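Local coordinates for protein coclaurine N-methyltransferase (Coptis japonica, PDB 6GKV) that methylates the ring nitrogen of coclaurine and related tetrahydroisoquinolines in plant alkaloid biosynthesis, with S-adenosyl-L-methionine as the probable methyl donor, at residues Ser126-Gly131 and Glu189-Ile194. Residues are numbered along the deposited sequence; the frame is centred on the assembly and turned at random.
Sequences SVLDLG and ETYDRI. With SAH (S-adenosyl-L-homocysteine), chain C.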
loop_
_atom_site.group_PDB
_atom_site.type_symbol
_atom_site.label_atom_id
_atom_site.label_comp_id
_atom_site.label_asym_id
_atom_site.label_seq_id
_atom_site.Cartn_x
_atom_site.Cartn_y
_atom_site.Cartn_z
ATOM N N SER A 126 1.569 29.238 7.958
ATOM C CA SER A 126 0.205 29.230 8.477
ATOM C C SER A 126 -0.226 27.792 8.739
ATOM O O SER A 126 -0.292 26.990 7.808
ATOM C CB SER A 126 -0.740 29.883 7.475
ATOM O OG SER A 126 -0.571 29.255 6.209
ATOM N N VAL A 127 -0.527 27.456 9.990
ATOM C CA VAL A 127 -0.733 26.048 10.343
ATOM C C VAL A 127 -2.145 25.759 10.841
ATOM O O VAL A 127 -2.642 26.426 11.740
ATOM C CB VAL A 127 0.265 25.609 11.417
ATOM C CG1 VAL A 127 0.131 24.097 11.716
ATOM C CG2 VAL A 127 1.664 25.946 10.987
ATOM N N LEU A 128 -2.777 24.751 10.246
ATOM C CA LEU A 128 -4.117 24.308 10.632
ATOM C C LEU A 128 -4.077 22.952 11.321
ATOM O O LEU A 128 -3.557 21.973 10.778
ATOM C CB LEU A 128 -5.015 24.232 9.408
ATOM C CG LEU A 128 -6.445 23.747 9.587
ATOM C CD1 LEU A 128 -7.179 24.647 10.556
ATOM C CD2 LEU A 128 -7.153 23.730 8.233
ATOM N N ASP A 129 -4.637 22.901 12.523
ATOM C CA ASP A 129 -4.633 21.688 13.324
ATOM C C ASP A 129 -6.048 21.121 13.408
ATOM O O ASP A 129 -6.847 21.550 14.242
ATOM C CB ASP A 129 -4.067 21.989 14.711
ATOM C CG ASP A 129 -3.932 20.755 15.571
ATOM O OD1 ASP A 129 -3.941 19.635 15.023
ATOM O OD2 ASP A 129 -3.785 20.909 16.799
ATOM N N LEU A 130 -6.354 20.165 12.528
ATOM C CA LEU A 130 -7.698 19.599 12.438
ATOM C C LEU A 130 -7.923 18.526 13.486
ATOM O O LEU A 130 -7.261 17.483 13.475
ATOM C CB LEU A 130 -7.961 19.022 11.045
ATOM C CG LEU A 130 -8.143 20.056 9.934
ATOM C CD1 LEU A 130 -8.372 19.398 8.586
ATOM C CD2 LEU A 130 -9.301 20.963 10.281
ATOM N N GLY A 131 -8.869 18.790 14.388
ATOM C CA GLY A 131 -9.166 17.872 15.464
ATOM C C GLY A 131 -8.094 17.967 16.530
ATOM O O GLY A 131 -7.448 16.977 16.881
ATOM N N GLU A 189 -10.717 30.013 3.754
ATOM C CA GLU A 189 -9.329 30.274 4.100
ATOM C C GLU A 189 -8.429 29.144 3.592
ATOM O O GLU A 189 -8.918 28.142 3.069
ATOM C CB GLU A 189 -9.181 30.461 5.602
ATOM C CG GLU A 189 -8.779 31.865 5.982
ATOM C CD GLU A 189 -8.509 32.003 7.459
ATOM O OE1 GLU A 189 -8.434 30.963 8.149
ATOM O OE2 GLU A 189 -8.365 33.151 7.928
ATOM N N THR A 190 -7.118 29.309 3.749
ATOM C CA THR A 190 -6.152 28.440 3.081
ATOM C C THR A 190 -4.771 28.479 3.759
ATOM O O THR A 190 -4.251 29.564 4.042
ATOM C CB THR A 190 -6.054 28.837 1.605
ATOM O OG1 THR A 190 -7.168 28.278 0.900
ATOM C CG2 THR A 190 -4.812 28.319 0.990
ATOM N N TYR A 191 -4.193 27.297 4.018
ATOM C CA TYR A 191 -3.065 27.148 4.962
ATOM C C TYR A 191 -1.840 26.405 4.399
ATOM O O TYR A 191 -1.994 25.492 3.607
ATOM C CB TYR A 191 -3.539 26.412 6.225
ATOM C CG TYR A 191 -4.658 27.087 7.001
ATOM C CD1 TYR A 191 -5.995 26.898 6.649
ATOM C CD2 TYR A 191 -4.379 27.903 8.085
ATOM C CE1 TYR A 191 -7.010 27.507 7.346
ATOM C CE2 TYR A 191 -5.390 28.510 8.796
ATOM C CZ TYR A 191 -6.705 28.305 8.427
ATOM O OH TYR A 191 -7.713 28.913 9.146
ATOM N N ASP A 192 -0.634 26.776 4.832
ATOM C CA ASP A 192 0.595 26.155 4.306
ATOM C C ASP A 192 0.767 24.735 4.808
ATOM O O ASP A 192 1.404 23.899 4.166
ATOM C CB ASP A 192 1.846 26.943 4.704
ATOM C CG ASP A 192 1.851 28.357 4.172
ATOM O OD1 ASP A 192 1.341 28.590 3.047
ATOM O OD2 ASP A 192 2.370 29.236 4.897
ATOM N N ARG A 193 0.239 24.473 5.993
ATOM C CA ARG A 193 0.376 23.149 6.554
ATOM C C ARG A 193 -0.838 22.794 7.374
ATOM O O ARG A 193 -1.270 23.540 8.253
ATOM C CB ARG A 193 1.666 23.044 7.360
ATOM C CG ARG A 193 2.801 22.434 6.517
ATOM C CD ARG A 193 4.128 23.095 6.771
ATOM N NE ARG A 193 5.195 22.596 5.903
ATOM C CZ ARG A 193 5.418 23.008 4.659
ATOM N NH1 ARG A 193 4.639 23.923 4.100
ATOM N NH2 ARG A 193 6.428 22.501 3.977
ATOM N N ILE A 194 -1.416 21.656 7.006
ATOM C CA ILE A 194 -2.556 21.108 7.693
ATOM C C ILE A 194 -2.125 19.844 8.389
ATOM O O ILE A 194 -1.610 18.921 7.767
ATOM C CB ILE A 194 -3.704 20.810 6.744
ATOM C CG1 ILE A 194 -4.084 22.086 5.997
ATOM C CG2 ILE A 194 -4.903 20.234 7.530
ATOM C CD1 ILE A 194 -5.062 21.846 4.879
HETATM N N SAH C . -5.558 15.556 17.808
HETATM C CA SAH C . -5.653 15.563 19.261
HETATM C CB SAH C . -6.772 14.647 19.737
HETATM C CG SAH C . -7.020 13.401 18.892
HETATM S SD SAH C . -8.519 12.533 19.432
HETATM C C SAH C . -4.347 15.141 19.914
HETATM O O SAH C . -3.505 14.572 19.218
HETATM O OXT SAH C . -4.119 15.350 21.118
HETATM C "C5'" SAH C . -9.505 13.111 18.023
HETATM C "C4'" SAH C . -9.781 14.619 18.013
HETATM O "O4'" SAH C . -10.596 14.966 16.904
HETATM C "C3'" SAH C . -10.521 15.092 19.257
HETATM O "O3'" SAH C . -10.043 16.366 19.609
HETATM C "C2'" SAH C . -11.957 15.259 18.828
HETATM O "O2'" SAH C . -12.531 16.311 19.564
HETATM C "C1'" SAH C . -11.797 15.587 17.344
HETATM N N9 SAH C . -12.955 15.167 16.522
HETATM C C8 SAH C . -13.556 13.928 16.454
HETATM N N7 SAH C . -14.583 13.996 15.569
HETATM C C5 SAH C . -14.648 15.262 15.070
HETATM C C6 SAH C . -15.498 15.888 14.151
HETATM N N6 SAH C . -16.493 15.218 13.563
HETATM N N1 SAH C . -15.304 17.224 13.851
HETATM C C2 SAH C . -14.283 17.932 14.461
HETATM N N3 SAH C . -13.447 17.310 15.366
HETATM C C4 SAH C . -13.631 16.001 15.665
#
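The ring of Y191 receives L128 over one face: CB of L128 stands 3.9 Å from the ring centroid, a CH-pi contact. CD2 of the same leucine reaches CD1 of Y191 at 3.7 Å, while CB of S126 and the backbone C of V127 approach the ring obliquely. With CG of L128 anti to its backbone N (chi1 178°), the branched end crosses obliquely over the same face, CD2 lying near CD1 and CE1, where a flat aromatic offers a broad apolar surface. The second flat group, the carboxylate of D192, is met from above its plane by N of S126 (OD2 to N 3.2 Å). In return, OG of S126 accepts the backbone N-H of D192 at 2.8 Å; its chi1 of 53° puts the small hydroxyl between backbone N and carbonyl carbon, within reach of the turning chain. Beyond this corner, parallel pairing begins: N of R193 donates to O of S126, and N of L128 donates a nearly straight bond to O of R193 (2.8 Å). L128 and I194 share one face of the sheet, and farther on CD1 of L130 meets CG2 of I194 at 3.7 Å, beta-branched and leucine side chains packing in a buried apolar layer. G131, just after the strand, whose positive phi favours glycine, accepts a hydrogen bond from the amino group of S-adenosyl-L-homocysteine through its O, as in Rossmann-like methyltransferases. Strand 126-130 lies in the sheet between 149-154, whose V153 touches L128 and L130, and 191-197; strand 221-230 flanks the latter, its L223 touching I194, and D129 reaches T138 of helix 136-143.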